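SIR4-interacting protein SIF2 (Saccharomyces cerevisiae, PDB 1R5M) serves as a WD40-repeat subunit of the Set3C corepressor complex, interacts with SIR4 and antagonizes telomeric silencing in yeast. Local coordinates at residues G126-L132 against N146-I152. Numbering follows the deposited sequence.
Sequences GVENGEL and NFHRAPI
The b-c hairpin of one propeller blade, residues 126-132, packs against 146-152, the d-a connection into the next blade. A type I turn spans Val127 to Gly130, and Asn129 (chi1 71°, p) adds an Asx turn, its OD1 accepting from Glu131 N at 2.9 Å. CA pairs set the register: Gly126-Ile152 5.6, Glu128-Pro151 4.0, Gly130-His148 4.4, Glu131-Asn146 4.7 Å. Gly130 (phi 105°, psi -16°) has no space for a CB, which would lie 2.2 Å from His148 O; its CA makes a CA-H...O contact with Ala150 O at 3.2 Å. The CA-CB bond of His148 (m, chi2 -80°) points toward the hairpin, CB 3.2 Å from Gly130 O, while its ring nitrogens hydrogen-bond Ser166 and Asp168 of the next blade, as in the Asp-His-Ser/Thr-Trp network of WD40 repeats. Ile152 (m, m) brings CD1 to 3.4 Å from Gly130 O and CG1 to 3.8 Å from CD2 of Leu132 (m, t). Water 1 lies 2.8 Å from both Asn129 O and Asn146 OD1 (chi1 t), placed to donate to them; water 3 links Gly130 O (2.7 Å) to Phe147 N (2.9 Å). Lacking direct hydrogen bonds, these two segments cohere through close packing, CA-H...O contacts and water.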
ATOM      1  N   GLY A 126       1.239  -3.371 -13.204  1.00  9.72           N
ATOM      2  CA  GLY A 126       2.636  -3.674 -13.470  1.00  9.71           C
ATOM      3  C   GLY A 126       2.874  -5.166 -13.332  1.00 10.50           C
ATOM      4  O   GLY A 126       2.243  -5.818 -12.498  1.00 10.63           O
ATOM      5  N   VAL A 127       3.780  -5.709 -14.139  1.00 10.10           N
ATOM      6  CA  VAL A 127       4.080  -7.139 -14.098  1.00 11.10           C
ATOM      7  C   VAL A 127       5.538  -7.429 -13.762  1.00 11.10           C
ATOM      8  O   VAL A 127       6.369  -6.524 -13.691  1.00 11.01           O
ATOM      9  CB  VAL A 127       3.732  -7.829 -15.442  1.00 11.12           C
ATOM     10  CG1 VAL A 127       2.230  -7.822 -15.647  1.00 12.26           C
ATOM     11  CG2 VAL A 127       4.433  -7.118 -16.605  1.00 12.93           C
ATOM     12  N   GLU A 128       5.840  -8.707 -13.550  1.00 12.11           N
ATOM     13  CA  GLU A 128       7.191  -9.121 -13.211  1.00 12.60           C
ATOM     14  C   GLU A 128       8.274  -8.677 -14.187  1.00 12.26           C
ATOM     15  O   GLU A 128       9.391  -8.388 -13.764  1.00 12.31           O
ATOM     16  CB  GLU A 128       7.271 -10.642 -13.077  1.00 16.22           C
ATOM     17  CG  GLU A 128       6.547 -11.222 -11.890  1.00 20.71           C
ATOM     18  CD  GLU A 128       6.880 -12.688 -11.711  1.00 21.89           C
ATOM     19  OE1 GLU A 128       7.998 -12.991 -11.241  1.00 26.41           O
ATOM     20  OE2 GLU A 128       6.035 -13.534 -12.056  1.00 23.37           O
ATOM     21  N   ASN A 129       7.972  -8.633 -15.485  1.00 11.43           N
ATOM     22  CA  ASN A 129       9.009  -8.234 -16.430  1.00 12.04           C
ATOM     23  C   ASN A 129       9.276  -6.735 -16.458  1.00 11.59           C
ATOM     24  O   ASN A 129      10.193  -6.280 -17.145  1.00 12.73           O
ATOM     25  CB  ASN A 129       8.727  -8.763 -17.853  1.00 12.39           C
ATOM     26  CG  ASN A 129       7.556  -8.073 -18.539  1.00 12.69           C
ATOM     27  OD1 ASN A 129       7.397  -6.854 -18.461  1.00 13.21           O
ATOM     28  ND2 ASN A 129       6.746  -8.857 -19.243  1.00 11.92           N
ATOM     29  N   GLY A 130       8.482  -5.974 -15.703  1.00 10.40           N
ATOM     30  CA  GLY A 130       8.680  -4.536 -15.628  1.00 10.77           C
ATOM     31  C   GLY A 130       7.699  -3.655 -16.375  1.00  9.44           C
ATOM     32  O   GLY A 130       7.626  -2.450 -16.124  1.00  9.71           O
ATOM     33  N   GLU A 131       6.939  -4.239 -17.292  1.00  9.29           N
ATOM     34  CA  GLU A 131       5.984  -3.466 -18.069  1.00  9.14           C
ATOM     35  C   GLU A 131       4.833  -2.896 -17.254  1.00  9.85           C
ATOM     36  O   GLU A 131       4.326  -3.533 -16.331  1.00  9.69           O
ATOM     37  CB  GLU A 131       5.400  -4.322 -19.191  1.00  9.62           C
ATOM     38  CG  GLU A 131       4.461  -3.559 -20.121  1.00 10.38           C
ATOM     39  CD  GLU A 131       3.768  -4.463 -21.114  1.00 12.02           C
ATOM     40  OE1 GLU A 131       2.994  -5.340 -20.677  1.00 11.50           O
ATOM     41  OE2 GLU A 131       3.995  -4.302 -22.332  1.00 11.99           O
ATOM     42  N   LEU A 132       4.420  -1.687 -17.618  1.00  9.48           N
ATOM     43  CA  LEU A 132       3.291  -1.026 -16.984  1.00  9.43           C
ATOM     44  C   LEU A 132       2.261  -0.767 -18.078  1.00  9.74           C
ATOM     45  O   LEU A 132       2.624  -0.451 -19.214  1.00 10.46           O
ATOM     46  CB  LEU A 132       3.708   0.324 -16.391  1.00  9.99           C
ATOM     47  CG  LEU A 132       4.725   0.360 -15.250  1.00  9.18           C
ATOM     48  CD1 LEU A 132       5.222   1.794 -15.077  1.00 10.90           C
ATOM     49  CD2 LEU A 132       4.091  -0.149 -13.966  1.00 11.22           C
ATOM     50  N   ASN A 146       6.531   1.014 -21.037  1.00 12.85           N
ATOM     51  CA  ASN A 146       7.552  -0.006 -20.838  1.00 13.54           C
ATOM     52  C   ASN A 146       8.982   0.522 -20.795  1.00 14.68           C
ATOM     53  O   ASN A 146       9.507   1.012 -21.793  1.00 18.35           O
ATOM     54  CB  ASN A 146       7.412  -1.062 -21.937  1.00 14.39           C
ATOM     55  CG  ASN A 146       8.165  -2.331 -21.617  1.00 18.05           C
ATOM     56  OD1 ASN A 146       8.098  -2.834 -20.496  1.00 17.99           O
ATOM     57  ND2 ASN A 146       8.879  -2.864 -22.604  1.00 18.22           N
ATOM     58  N   PHE A 147       9.604   0.420 -19.624  1.00 13.57           N
ATOM     59  CA  PHE A 147      10.980   0.862 -19.443  1.00 13.39           C
ATOM     60  C   PHE A 147      11.660   0.014 -18.369  1.00 13.94           C
ATOM     61  O   PHE A 147      12.827  -0.355 -18.503  1.00 14.03           O
ATOM     62  CB  PHE A 147      11.031   2.342 -19.054  1.00 15.08           C
ATOM     63  CG  PHE A 147      12.392   2.956 -19.206  1.00 19.03           C
ATOM     64  CD1 PHE A 147      12.936   3.160 -20.472  1.00 19.47           C
ATOM     65  CD2 PHE A 147      13.141   3.307 -18.091  1.00 21.56           C
ATOM     66  CE1 PHE A 147      14.208   3.706 -20.623  1.00 22.94           C
ATOM     67  CE2 PHE A 147      14.417   3.855 -18.231  1.00 23.57           C
ATOM     68  CZ  PHE A 147      14.950   4.054 -19.500  1.00 23.21           C
ATOM     69  N   HIS A 148      10.928  -0.294 -17.300  1.00 12.33           N
ATOM     70  CA  HIS A 148      11.470  -1.124 -16.225  1.00 12.02           C
ATOM     71  C   HIS A 148      11.758  -2.520 -16.763  1.00 11.76           C
ATOM     72  O   HIS A 148      11.079  -2.989 -17.673  1.00 12.60           O
ATOM     73  CB  HIS A 148      10.458  -1.266 -15.086  1.00 11.32           C
ATOM     74  CG  HIS A 148      10.234  -0.013 -14.300  1.00 11.59           C
ATOM     75  ND1 HIS A 148      11.095   0.408 -13.307  1.00 11.20           N
ATOM     76  CD2 HIS A 148       9.229   0.893 -14.338  1.00 11.32           C
ATOM     77  CE1 HIS A 148      10.625   1.519 -12.765  1.00 11.97           C
ATOM     78  NE2 HIS A 148       9.495   1.833 -13.373  1.00 12.24           N
ATOM     79  N   ARG A 149      12.752  -3.187 -16.181  1.00 13.27           N
ATOM     80  CA  ARG A 149      13.102  -4.542 -16.586  1.00 15.03           C
ATOM     81  C   ARG A 149      13.162  -5.468 -15.374  1.00 15.55           C
ATOM     82  O   ARG A 149      13.817  -6.510 -15.402  1.00 16.83           O
ATOM     83  CB  ARG A 149      14.440  -4.553 -17.332  1.00 16.95           C
ATOM     84  CG  ARG A 149      14.381  -3.873 -18.694  1.00 21.01           C
ATOM     85  CD  ARG A 149      15.445  -4.429 -19.626  1.00 24.19           C
ATOM     86  NE  ARG A 149      16.802  -4.109 -19.187  1.00 26.24           N
ATOM     87  CZ  ARG A 149      17.399  -2.940 -19.394  1.00 27.30           C
ATOM     88  NH1 ARG A 149      16.760  -1.971 -20.037  1.00 24.95           N
ATOM     89  NH2 ARG A 149      18.641  -2.743 -18.969  1.00 26.57           N
ATOM     90  N   ALA A 150      12.469  -5.073 -14.311  1.00 13.18           N
ATOM     91  CA  ALA A 150      12.405  -5.853 -13.078  1.00 12.67           C
ATOM     92  C   ALA A 150      10.993  -5.699 -12.506  1.00 12.42           C
ATOM     93  O   ALA A 150      10.268  -4.774 -12.876  1.00 11.18           O
ATOM     94  CB  ALA A 150      13.449  -5.349 -12.080  1.00 12.72           C
ATOM     95  N   PRO A 151      10.579  -6.603 -11.605  1.00 11.60           N
ATOM     96  CA  PRO A 151       9.238  -6.530 -11.013  1.00 11.35           C
ATOM     97  C   PRO A 151       8.886  -5.170 -10.415  1.00 10.96           C
ATOM     98  O   PRO A 151       9.676  -4.577  -9.685  1.00 10.89           O
ATOM     99  CB  PRO A 151       9.265  -7.630  -9.957  1.00 11.85           C
ATOM    100  CG  PRO A 151      10.181  -8.643 -10.568  1.00 11.76           C
ATOM    101  CD  PRO A 151      11.302  -7.792 -11.116  1.00 12.26           C
ATOM    102  N   ILE A 152       7.687  -4.693 -10.728  1.00 10.90           N
ATOM    103  CA  ILE A 152       7.216  -3.405 -10.230  1.00 11.18           C
ATOM    104  C   ILE A 152       6.777  -3.558  -8.779  1.00 11.81           C
ATOM    105  O   ILE A 152       5.995  -4.454  -8.455  1.00 13.02           O
ATOM    106  CB  ILE A 152       6.027  -2.904 -11.070  1.00 10.14           C
ATOM    107  CG1 ILE A 152       6.438  -2.816 -12.543  1.00 11.23           C
ATOM    108  CG2 ILE A 152       5.553  -1.555 -10.550  1.00 11.02           C
ATOM    109  CD1 ILE A 152       7.613  -1.890 -12.802  1.00 12.27           C
TER
HETATM  110  O   HOH W   1       9.779  -4.820 -19.475  1.00 22.30           O
HETATM  111  O   HOH W   2      12.325  -7.633 -18.345  1.00 34.09           O
HETATM  112  O   HOH W   3       7.849  -0.016 -17.318  1.00 10.05           O